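Local coordinates for aminopeptidase P; XAA-pro aminopeptidase (Streptococcus thermophilus, PDB 3IL0), which is probably a metal-dependent aminopeptidase of the M24B family, of which this chain is only the N-terminal creatinase/prolidase-type domain, without the peptidase domain, at residues 51-56 and 70-75; 20-25 and 45-50; 81-86 and 109-114; 94-99 and 117-122. All coordinates share one frame; numbering follows the deposited sequence.

Contact 1: 51-56 and 70-75; sequences RLFLTD and FDIIES
With CG anti to its carbonyl carbon (chi1 -58°) and its chain extended from CG to NE, Arg51 lays its aliphatic part over the ring of Phe70, whose own chi1 of -89° brings the ring back across the neighbouring strand. Arg51 CB stands 3.7 Å from the centroid of the Phe70 ring, almost on the ring normal, a CH-pi contact; Arg51 CD follows over the same ring, 3.7 Å from Phe70 CE2. The carbonyl O of Leu52 meets this ring at its edge, 3.6 Å from Phe70 CD1, while the far end of Arg51 turns away and hydrogen-bonds through NH1 to Gly69. The backbones run parallel as the two strands of a beta-alpha-beta unit, with helix 60-66 as the connection. Five hydrogen bonds alternate between them: Asp71 N reaches Arg51 O at 2.8 Å in the carbonyl plane, Ile73 N meets Phe53 O nearly along the C=O axis, and the last, Ser75 N to Thr55 O, measures 2.6 Å. Leu52, Leu54, Asp71 and Ile73 share one face, where Leu54 CD2 lies 4.0 Å from Ile73 CB and helix 78-88 packs on both leucines. On the other face Phe53, CG anti to N (chi1 179°), runs alongside Ile72, its CD2 4.1 Å from Ile72 CG2, and meets Phe37 edge-to-face.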
# COMPACT_ATOMS: atom_id res chain seq x y z
N ARG A 51 -5.70 -6.22 -1.06
CA ARG A 51 -4.94 -5.28 -1.81
C ARG A 51 -5.86 -4.11 -2.01
O ARG A 51 -6.92 -4.25 -2.63
CB ARG A 51 -4.55 -5.88 -3.15
CG ARG A 51 -3.75 -7.16 -3.04
CD ARG A 51 -3.07 -7.48 -4.34
NE ARG A 51 -2.59 -8.85 -4.25
CZ ARG A 51 -3.24 -9.93 -4.69
NH1 ARG A 51 -4.38 -9.82 -5.35
NH2 ARG A 51 -2.70 -11.11 -4.49
N LEU A 52 -5.46 -2.95 -1.49
CA LEU A 52 -6.25 -1.76 -1.62
C LEU A 52 -5.59 -0.76 -2.53
O LEU A 52 -4.37 -0.52 -2.48
CB LEU A 52 -6.46 -1.12 -0.25
CG LEU A 52 -7.11 -1.95 0.85
CD1 LEU A 52 -7.34 -1.06 2.06
CD2 LEU A 52 -8.46 -2.65 0.33
N PHE A 53 -6.40 -0.13 -3.37
CA PHE A 53 -5.92 0.96 -4.21
C PHE A 53 -6.78 2.15 -3.86
O PHE A 53 -8.01 2.07 -3.96
CB PHE A 53 -6.07 0.59 -5.71
CG PHE A 53 -5.62 1.68 -6.64
CD1 PHE A 53 -4.37 1.62 -7.24
CD2 PHE A 53 -6.45 2.77 -6.92
CE1 PHE A 53 -3.95 2.61 -8.11
CE2 PHE A 53 -6.03 3.78 -7.75
CZ PHE A 53 -4.78 3.70 -8.37
N LEU A 54 -6.17 3.25 -3.45
CA LEU A 54 -6.97 4.35 -2.96
C LEU A 54 -6.74 5.59 -3.80
O LEU A 54 -5.60 6.05 -3.95
CB LEU A 54 -6.68 4.61 -1.45
CG LEU A 54 -6.88 3.43 -0.47
CD1 LEU A 54 -5.56 2.85 -0.03
CD2 LEU A 54 -7.65 3.84 0.73
N THR A 55 -7.83 6.14 -4.32
CA THR A 55 -7.77 7.40 -5.07
C THR A 55 -9.04 8.29 -4.93
O THR A 55 -10.06 7.88 -4.37
CB THR A 55 -7.44 7.10 -6.53
OG1 THR A 55 -7.11 8.31 -7.21
CG2 THR A 55 -8.59 6.39 -7.21
N ASP A 56 -8.93 9.52 -5.41
CA ASP A 56 -10.05 10.50 -5.46
C ASP A 56 -11.13 10.19 -6.53
O ASP A 56 -11.02 9.22 -7.31
CB ASP A 56 -9.52 11.91 -5.71
CG ASP A 56 -8.83 12.04 -7.06
OD1 ASP A 56 -9.32 11.43 -8.05
OD2 ASP A 56 -7.79 12.74 -7.13
N PHE A 70 -7.16 -5.63 -7.27
CA PHE A 70 -7.14 -4.58 -6.28
C PHE A 70 -8.52 -4.08 -6.03
O PHE A 70 -9.29 -3.77 -6.93
CB PHE A 70 -6.30 -3.40 -6.72
CG PHE A 70 -4.88 -3.51 -6.34
CD1 PHE A 70 -4.34 -2.69 -5.38
CD2 PHE A 70 -4.07 -4.47 -6.92
CE1 PHE A 70 -3.02 -2.81 -5.02
CE2 PHE A 70 -2.72 -4.58 -6.55
CZ PHE A 70 -2.21 -3.75 -5.60
N ASP A 71 -8.79 -3.97 -4.76
CA ASP A 71 -10.03 -3.52 -4.31
C ASP A 71 -9.90 -2.01 -4.31
O ASP A 71 -9.14 -1.47 -3.53
CB ASP A 71 -10.21 -4.11 -2.94
CG ASP A 71 -11.48 -3.77 -2.38
OD1 ASP A 71 -11.79 -2.57 -2.46
OD2 ASP A 71 -12.17 -4.70 -1.91
N ILE A 72 -10.60 -1.34 -5.22
CA ILE A 72 -10.49 0.13 -5.44
C ILE A 72 -11.35 0.87 -4.41
O ILE A 72 -12.51 0.52 -4.22
CB ILE A 72 -10.95 0.59 -6.86
CG1 ILE A 72 -10.58 -0.42 -7.97
CG2 ILE A 72 -10.43 1.99 -7.19
CD1 ILE A 72 -9.13 -0.74 -8.15
N ILE A 73 -10.78 1.87 -3.73
CA ILE A 73 -11.47 2.62 -2.69
C ILE A 73 -11.47 4.08 -3.08
O ILE A 73 -10.42 4.72 -3.24
CB ILE A 73 -10.82 2.47 -1.27
CG1 ILE A 73 -10.52 1.01 -0.92
CG2 ILE A 73 -11.71 3.07 -0.22
CD1 ILE A 73 -11.72 0.08 -0.84
N GLU A 74 -12.66 4.63 -3.23
CA GLU A 74 -12.78 6.07 -3.49
C GLU A 74 -12.49 6.74 -2.18
O GLU A 74 -13.09 6.42 -1.16
CB GLU A 74 -14.18 6.43 -4.02
CG GLU A 74 -14.23 7.81 -4.73
CD GLU A 74 -15.49 8.03 -5.60
OE1 GLU A 74 -16.28 7.07 -5.81
OE2 GLU A 74 -15.68 9.18 -6.08
N SER A 75 -11.52 7.65 -2.18
CA SER A 75 -11.09 8.25 -0.92
C SER A 75 -10.35 9.55 -1.15
O SER A 75 -9.55 9.66 -2.06
CB SER A 75 -10.19 7.26 -0.16
OG SER A 75 -9.46 7.92 0.87

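Contact 2: 20-25 and 45-50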
# COMPACT_ATOMS: atom_id res chain seq x y z
N LEU A 20 5.62 -8.46 8.41
CA LEU A 20 4.68 -7.35 8.28
C LEU A 20 3.26 -7.88 8.04
O LEU A 20 3.07 -8.81 7.27
CB LEU A 20 5.08 -6.52 7.06
CG LEU A 20 6.41 -5.72 7.08
CD1 LEU A 20 6.61 -5.10 5.67
CD2 LEU A 20 6.45 -4.67 8.18
N ASP A 21 2.27 -7.31 8.72
CA ASP A 21 0.86 -7.54 8.35
C ASP A 21 0.43 -6.74 7.13
O ASP A 21 -0.59 -7.08 6.46
CB ASP A 21 -0.03 -7.13 9.49
CG ASP A 21 0.23 -7.96 10.72
OD1 ASP A 21 0.46 -9.17 10.53
OD2 ASP A 21 0.31 -7.42 11.84
N ALA A 22 1.17 -5.66 6.84
CA ALA A 22 0.83 -4.74 5.76
C ALA A 22 2.04 -3.88 5.32
O ALA A 22 2.99 -3.72 6.05
CB ALA A 22 -0.34 -3.84 6.25
N LEU A 23 1.95 -3.35 4.12
CA LEU A 23 2.88 -2.38 3.61
C LEU A 23 2.11 -1.27 2.95
O LEU A 23 1.23 -1.50 2.09
CB LEU A 23 3.86 -3.00 2.63
CG LEU A 23 5.06 -2.11 2.24
CD1 LEU A 23 6.02 -1.83 3.44
CD2 LEU A 23 5.75 -2.73 1.07
N LEU A 24 2.40 -0.06 3.37
CA LEU A 24 1.92 1.09 2.72
C LEU A 24 2.92 1.37 1.57
O LEU A 24 4.12 1.47 1.80
CB LEU A 24 1.91 2.21 3.74
CG LEU A 24 1.57 3.60 3.24
CD1 LEU A 24 0.07 3.62 3.07
CD2 LEU A 24 2.05 4.74 4.18
N VAL A 25 2.41 1.54 0.35
CA VAL A 25 3.18 1.83 -0.85
C VAL A 25 2.73 3.18 -1.42
O VAL A 25 1.59 3.34 -1.82
CB VAL A 25 2.97 0.70 -1.92
CG1 VAL A 25 3.76 0.99 -3.15
CG2 VAL A 25 3.33 -0.67 -1.31
N PHE A 45 -2.18 -0.19 -0.34
CA PHE A 45 -2.01 -0.75 0.95
C PHE A 45 -2.31 -2.23 0.79
O PHE A 45 -3.44 -2.59 0.56
CB PHE A 45 -2.96 -0.07 1.96
CG PHE A 45 -2.75 -0.52 3.39
CD1 PHE A 45 -1.70 -0.03 4.12
CD2 PHE A 45 -3.59 -1.43 3.99
CE1 PHE A 45 -1.49 -0.43 5.44
CE2 PHE A 45 -3.40 -1.86 5.34
CZ PHE A 45 -2.36 -1.35 6.06
N ILE A 46 -1.29 -3.08 0.95
CA ILE A 46 -1.37 -4.54 0.75
C ILE A 46 -1.12 -5.26 2.09
O ILE A 46 -0.15 -4.96 2.82
CB ILE A 46 -0.36 -5.06 -0.35
CG1 ILE A 46 -0.69 -4.42 -1.70
CG2 ILE A 46 -0.42 -6.61 -0.54
CD1 ILE A 46 0.31 -4.77 -2.81
N THR A 47 -2.04 -6.19 2.39
CA THR A 47 -1.93 -7.11 3.53
C THR A 47 -1.80 -8.61 3.03
O THR A 47 -1.84 -8.89 1.83
CB THR A 47 -3.19 -6.93 4.43
OG1 THR A 47 -4.29 -7.63 3.84
CG2 THR A 47 -3.54 -5.41 4.54
N LYS A 48 -1.65 -9.55 3.96
CA LYS A 48 -1.69 -10.94 3.59
C LYS A 48 -3.02 -11.29 2.92
O LYS A 48 -3.04 -12.20 2.11
CB LYS A 48 -1.42 -11.81 4.77
CG LYS A 48 0.08 -11.83 5.06
CD LYS A 48 0.46 -12.75 6.16
CE LYS A 48 1.82 -12.39 6.74
NZ LYS A 48 1.59 -11.29 7.72
N ASN A 49 -4.10 -10.54 3.23
CA ASN A 49 -5.36 -10.81 2.65
C ASN A 49 -5.98 -9.81 1.74
O ASN A 49 -6.82 -10.22 1.01
CB ASN A 49 -6.29 -11.32 3.72
CG ASN A 49 -5.83 -12.67 4.20
OD1 ASN A 49 -5.59 -13.58 3.35
ND2 ASN A 49 -5.56 -12.81 5.48
N ARG A 50 -5.58 -8.53 1.73
CA ARG A 50 -6.20 -7.58 0.79
C ARG A 50 -5.19 -6.85 -0.02
O ARG A 50 -4.00 -6.80 0.29
CB ARG A 50 -7.04 -6.52 1.50
CG ARG A 50 -7.71 -6.94 2.76
CD ARG A 50 -8.70 -5.82 3.18
NE ARG A 50 -9.44 -6.22 4.36
CZ ARG A 50 -10.70 -6.64 4.41
NH1 ARG A 50 -11.42 -6.74 3.34
NH2 ARG A 50 -11.24 -7.01 5.56
O HOH W 1 -1.98 -9.16 6.45
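Thr47 OG1 accepts two backbone N-H groups, from Arg50 N at 2.6 Å and from Asn49 N at 3.0 Å. With chi1 at 78°, the hydroxyl sits between backbone N and carbonyl carbon, facing the turn that follows, in an ST turn and ST motif; Thr47 N closes the same turn on Arg50 O. Toward the other segment, Lys48 bends at chi4 so that NZ hydrogen-bonds Leu20 O at 2.9 Å, from above the carbonyl plane, and forms a long salt bridge with Asp21 OD1. The other carboxylate oxygen of Asp21 takes the backbone N-H groups of Glu92 and Thr93. A water donates to Asp21 O and accepts from Lys48 N. Beyond this polar end the strands are antiparallel: Leu23 N bonds Ile46 O at 2.9 Å nearly along the C=O axis, and Ile46 N returns to Leu23 O at 3.2 Å. The Phe45 ring, its CG anti to N (chi1 -174°), brings its tip to Ala22 CB and its CD1 to within 4.2 Å of Leu24 CD1, on the face packed by helix 78-88. The chemistry thus divides the contact: a buried apolar sheet centre gives way to a charged, hydrated end, where Asp21 would favour a protonated Lys48.

Contact 3: 81-86 and 109-114; sequences DIVKFV and QAIFEG
Ile111, the last residue of helix 102-111, directs its side chain at helix 78-88. Its CG1 is anti to the carbonyl carbon (chi1 -69°) and CG2 anti to the backbone N. The CG2 methyl lies over one face of the neighbouring Phe112 ring, offset toward the rim. Phe112 is the first residue to leave helical backbone angles, and it carries most of the contact. Its CG is anti to the carbonyl carbon (chi1 -66°), so the side chain extends toward helix 78-88 and brings the far end of the ring, CE1 and CZ, to it. Three residues of 81-86 receive it. Val83 CG2 sits over a ring face, 4.3 Å from the centroid of Phe112 and 25° off the normal, in a CH-pi contact, and is 3.9 Å from Phe112 CE1. Ile82 CG2 approaches in the ring plane at the edge, 3.9 Å from Phe112 CZ. Val86 CG2 is also an edge neighbour, 4.2 Å from Phe112 CE1. The contact is wholly apolar, so the ring is placed by packing on its face and edge. After Phe112 the chain turns off, with Glu113 N bonded to Ala110 O. Helix 78-88 lies on the sheet through Ile82 and Val86, which both touch Phe45 of strand 42-47; Val86 and Phe112 also meet Ile94, so the end of helix 102-111 packs beside helix 78-88 above strand 93-97.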
# COMPACT_ATOMS: atom_id res chain seq x y z
N ASP A 81 -8.70 6.24 5.60
CA ASP A 81 -9.42 5.04 5.17
C ASP A 81 -8.68 3.74 5.47
O ASP A 81 -9.33 2.76 5.80
CB ASP A 81 -9.82 5.14 3.68
CG ASP A 81 -10.90 6.21 3.44
OD1 ASP A 81 -11.94 6.11 4.16
OD2 ASP A 81 -10.71 7.14 2.62
N ILE A 82 -7.34 3.74 5.39
CA ILE A 82 -6.55 2.52 5.68
C ILE A 82 -6.71 2.06 7.16
O ILE A 82 -6.73 0.86 7.46
CB ILE A 82 -5.07 2.75 5.39
CG1 ILE A 82 -4.84 2.82 3.87
CG2 ILE A 82 -4.19 1.62 5.97
CD1 ILE A 82 -3.45 3.36 3.50
N VAL A 83 -6.77 3.05 8.05
CA VAL A 83 -6.96 2.87 9.50
C VAL A 83 -8.20 1.98 9.80
O VAL A 83 -8.14 1.07 10.61
CB VAL A 83 -7.12 4.31 10.25
CG1 VAL A 83 -7.49 4.18 11.67
CG2 VAL A 83 -5.86 5.04 10.19
N LYS A 84 -9.31 2.22 9.13
CA LYS A 84 -10.45 1.32 9.31
C LYS A 84 -10.10 -0.15 9.05
O LYS A 84 -10.49 -1.03 9.80
CB LYS A 84 -11.55 1.66 8.32
CG LYS A 84 -12.26 2.90 8.55
CD LYS A 84 -13.41 2.95 7.55
CE LYS A 84 -13.01 3.50 6.24
NZ LYS A 84 -13.12 5.02 6.35
N PHE A 85 -9.42 -0.40 7.95
CA PHE A 85 -9.00 -1.73 7.59
C PHE A 85 -8.14 -2.36 8.65
O PHE A 85 -8.34 -3.53 9.03
CB PHE A 85 -8.32 -1.73 6.21
CG PHE A 85 -9.33 -1.56 5.08
CD1 PHE A 85 -9.95 -2.67 4.50
CD2 PHE A 85 -9.75 -0.29 4.70
CE1 PHE A 85 -10.96 -2.50 3.53
CE2 PHE A 85 -10.72 -0.12 3.70
CZ PHE A 85 -11.33 -1.23 3.12
N VAL A 86 -7.16 -1.60 9.10
CA VAL A 86 -6.21 -2.11 10.09
C VAL A 86 -6.92 -2.56 11.39
O VAL A 86 -6.61 -3.59 11.95
CB VAL A 86 -5.12 -1.02 10.38
CG1 VAL A 86 -4.45 -1.28 11.70
CG2 VAL A 86 -4.06 -1.01 9.19
N GLN A 109 2.72 8.37 12.45
CA GLN A 109 2.71 8.09 13.90
C GLN A 109 1.40 8.58 14.53
O GLN A 109 0.87 7.91 15.40
CB GLN A 109 3.84 8.74 14.64
CG GLN A 109 5.12 7.94 14.68
CD GLN A 109 6.20 8.65 15.51
OE1 GLN A 109 6.91 8.01 16.27
NE2 GLN A 109 6.31 9.97 15.38
N ALA A 110 0.87 9.71 14.06
CA ALA A 110 -0.38 10.21 14.61
C ALA A 110 -1.54 9.30 14.13
O ALA A 110 -2.29 8.72 14.93
CB ALA A 110 -0.58 11.70 14.23
N ILE A 111 -1.66 9.08 12.83
CA ILE A 111 -2.77 8.34 12.33
C ILE A 111 -2.81 6.92 12.83
O ILE A 111 -3.88 6.36 13.00
CB ILE A 111 -2.75 8.35 10.85
CG1 ILE A 111 -3.06 9.78 10.40
CG2 ILE A 111 -3.75 7.35 10.32
CD1 ILE A 111 -3.06 10.02 8.96
N PHE A 112 -1.65 6.31 13.02
CA PHE A 112 -1.56 4.92 13.36
C PHE A 112 -1.10 4.75 14.78
O PHE A 112 -0.58 3.73 15.16
CB PHE A 112 -0.68 4.13 12.38
CG PHE A 112 -1.22 4.04 10.98
CD1 PHE A 112 -2.13 3.05 10.63
CD2 PHE A 112 -0.84 4.94 10.02
CE1 PHE A 112 -2.66 2.99 9.33
CE2 PHE A 112 -1.34 4.88 8.76
CZ PHE A 112 -2.26 3.90 8.41
N GLU A 113 -1.39 5.71 15.62
CA GLU A 113 -0.98 5.63 17.03
C GLU A 113 -1.53 4.33 17.61
O GLU A 113 -2.66 3.98 17.37
CB GLU A 113 -1.53 6.83 17.78
CG GLU A 113 -0.64 7.36 18.84
CD GLU A 113 -1.17 8.67 19.43
OE1 GLU A 113 -0.48 9.74 19.30
OE2 GLU A 113 -2.29 8.63 20.03
N GLY A 114 -0.70 3.58 18.32
CA GLY A 114 -1.11 2.30 18.88
C GLY A 114 -0.75 1.07 18.07
O GLY A 114 -0.94 -0.05 18.55

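Contact 4: 94-99 and 117-122; sequences IGFDNQ and LSPQTN
Pro119 lies over one face of the Phe96 ring, its CA 3.9 Å from the ring centroid in a CH-pi contact. Phe96 CZ comes within 3.6 Å of Pro119 CB, the two side chains running alongside and pointing the same way. Leu117 CB adds a further apolar touch, 3.8 Å from Phe96 CE2. Phe96 reaches over its neighbours because CG occupies the crowded position between backbone N and carbonyl carbon (chi1 65°). Behind these side chains, four backbone hydrogen bonds fix the strands: Ser118 N to Ile94 O at 2.8 Å, in the carbonyl plane; Phe96 N to Ser118 O; Gln120 N to Phe96 O at 2.8 Å, nearly along the C=O axis; and Asn98 N to Gln120 O. At Gly95 the bare backbone lets CA lie 4.2 Å from Gln120 CG. Farther along, Asp97 OD1 accepts a hydrogen bond from Gln99 N in an Asx turn, and a water bridges the same oxygen to Asn122 N. Leu108 of helix 102-111 packs on both Phe96 and Leu117. Parallel strands 93-97 and 116-120, joined through that helix, make a beta-alpha-beta unit at one edge of the sheet in this creatinase/prolidase-type N-terminal domain.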
# COMPACT_ATOMS: atom_id res chain seq x y z
N ILE A 94 2.63 -2.45 10.52
CA ILE A 94 2.47 -1.77 9.24
C ILE A 94 3.88 -1.35 8.77
O ILE A 94 4.61 -0.63 9.44
CB ILE A 94 1.47 -0.60 9.40
CG1 ILE A 94 0.18 -1.11 10.05
CG2 ILE A 94 1.13 0.05 8.08
CD1 ILE A 94 -0.83 0.03 10.39
N GLY A 95 4.31 -1.91 7.65
CA GLY A 95 5.55 -1.51 7.05
C GLY A 95 5.38 -0.23 6.27
O GLY A 95 4.32 0.05 5.73
N PHE A 96 6.43 0.57 6.20
CA PHE A 96 6.42 1.76 5.28
C PHE A 96 7.82 1.93 4.72
O PHE A 96 8.76 1.44 5.29
CB PHE A 96 5.98 3.03 5.99
CG PHE A 96 6.95 3.47 7.10
CD1 PHE A 96 7.89 4.40 6.83
CD2 PHE A 96 6.87 2.91 8.39
CE1 PHE A 96 8.84 4.78 7.80
CE2 PHE A 96 7.76 3.25 9.35
CZ PHE A 96 8.76 4.22 9.07
N ASP A 97 7.94 2.62 3.60
CA ASP A 97 9.22 2.85 2.97
C ASP A 97 10.04 3.96 3.66
O ASP A 97 9.56 5.05 3.96
CB ASP A 97 8.92 3.16 1.51
CG ASP A 97 10.12 3.52 0.72
OD1 ASP A 97 11.31 3.32 1.09
OD2 ASP A 97 9.82 4.15 -0.30
N ASN A 98 11.28 3.63 3.96
CA ASN A 98 12.11 4.49 4.79
C ASN A 98 12.65 5.71 4.07
O ASN A 98 13.27 6.54 4.68
CB ASN A 98 13.19 3.71 5.53
CG ASN A 98 14.30 3.25 4.63
OD1 ASN A 98 14.31 3.52 3.41
ND2 ASN A 98 15.30 2.58 5.25
N GLN A 99 12.34 5.81 2.80
CA GLN A 99 12.62 6.99 2.04
C GLN A 99 11.47 7.99 2.16
O GLN A 99 11.57 9.08 1.62
CB GLN A 99 12.88 6.63 0.57
CG GLN A 99 14.09 5.71 0.39
CD GLN A 99 15.38 6.30 0.97
OE1 GLN A 99 16.14 5.61 1.67
NE2 GLN A 99 15.64 7.58 0.70
N LEU A 117 4.76 0.75 13.54
CA LEU A 117 5.26 1.16 12.23
C LEU A 117 6.66 0.59 12.05
O LEU A 117 7.55 0.74 12.90
CB LEU A 117 5.27 2.69 12.10
CG LEU A 117 3.88 3.35 12.11
CD1 LEU A 117 4.01 4.88 12.13
CD2 LEU A 117 3.11 2.95 10.93
N SER A 118 6.88 -0.05 10.92
CA SER A 118 8.12 -0.78 10.68
C SER A 118 8.82 -0.26 9.40
O SER A 118 8.35 -0.49 8.31
CB SER A 118 7.78 -2.26 10.52
OG SER A 118 8.80 -2.92 9.78
N PRO A 119 9.91 0.47 9.56
CA PRO A 119 10.53 1.01 8.37
C PRO A 119 11.17 -0.08 7.52
O PRO A 119 11.80 -0.98 8.05
CB PRO A 119 11.59 1.95 8.93
CG PRO A 119 11.84 1.42 10.29
CD PRO A 119 10.52 0.96 10.78
N GLN A 120 11.04 0.03 6.22
CA GLN A 120 11.56 -0.98 5.29
C GLN A 120 12.63 -0.39 4.37
O GLN A 120 12.49 0.73 3.91
CB GLN A 120 10.37 -1.54 4.46
CG GLN A 120 9.31 -2.24 5.30
CD GLN A 120 9.88 -3.50 5.90
OE1 GLN A 120 9.95 -3.68 7.12
NE2 GLN A 120 10.36 -4.35 5.04
N THR A 121 13.70 -1.13 4.12
CA THR A 121 14.71 -0.73 3.14
C THR A 121 14.55 -1.47 1.83
O THR A 121 14.70 -2.68 1.79
CB THR A 121 16.10 -1.05 3.64
OG1 THR A 121 16.27 -0.42 4.91
CG2 THR A 121 17.14 -0.54 2.68
N ASN A 122 14.30 -0.73 0.76
CA ASN A 122 14.21 -1.30 -0.58
C ASN A 122 13.27 -2.50 -0.73
O ASN A 122 13.56 -3.39 -1.51
CB ASN A 122 15.61 -1.72 -1.01
CG ASN A 122 16.52 -0.56 -1.26
OD1 ASN A 122 16.10 0.61 -1.38
ND2 ASN A 122 17.81 -0.86 -1.35
O HOH W 2 13.50 2.14 1.43

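How the contacts relate
Contacts 1, 2 and 4 all lie in one six-stranded mixed sheet of order 71-74, 51-55, 42-47, 22-25, 93-97, 116-120. Contacts 1 and 4 hold its two edge strands, with centres about 21 Å apart on opposite sides of the chain's centre; contact 2 lies between them, about 13 and 12 Å away. Leu52 N to Phe45 O, and Ala22 and Leu24 to Gly95, probably hydrogen-bond the three together. Contact 3 joins helices 78-88 and 102-111, the former resting on the sheet. Along the chain, contact 2 closes first, then contact 1, whereas contacts 3 and 4 interlock, so the final beta-alpha-beta unit and helix 78-88 are tied into one compact domain.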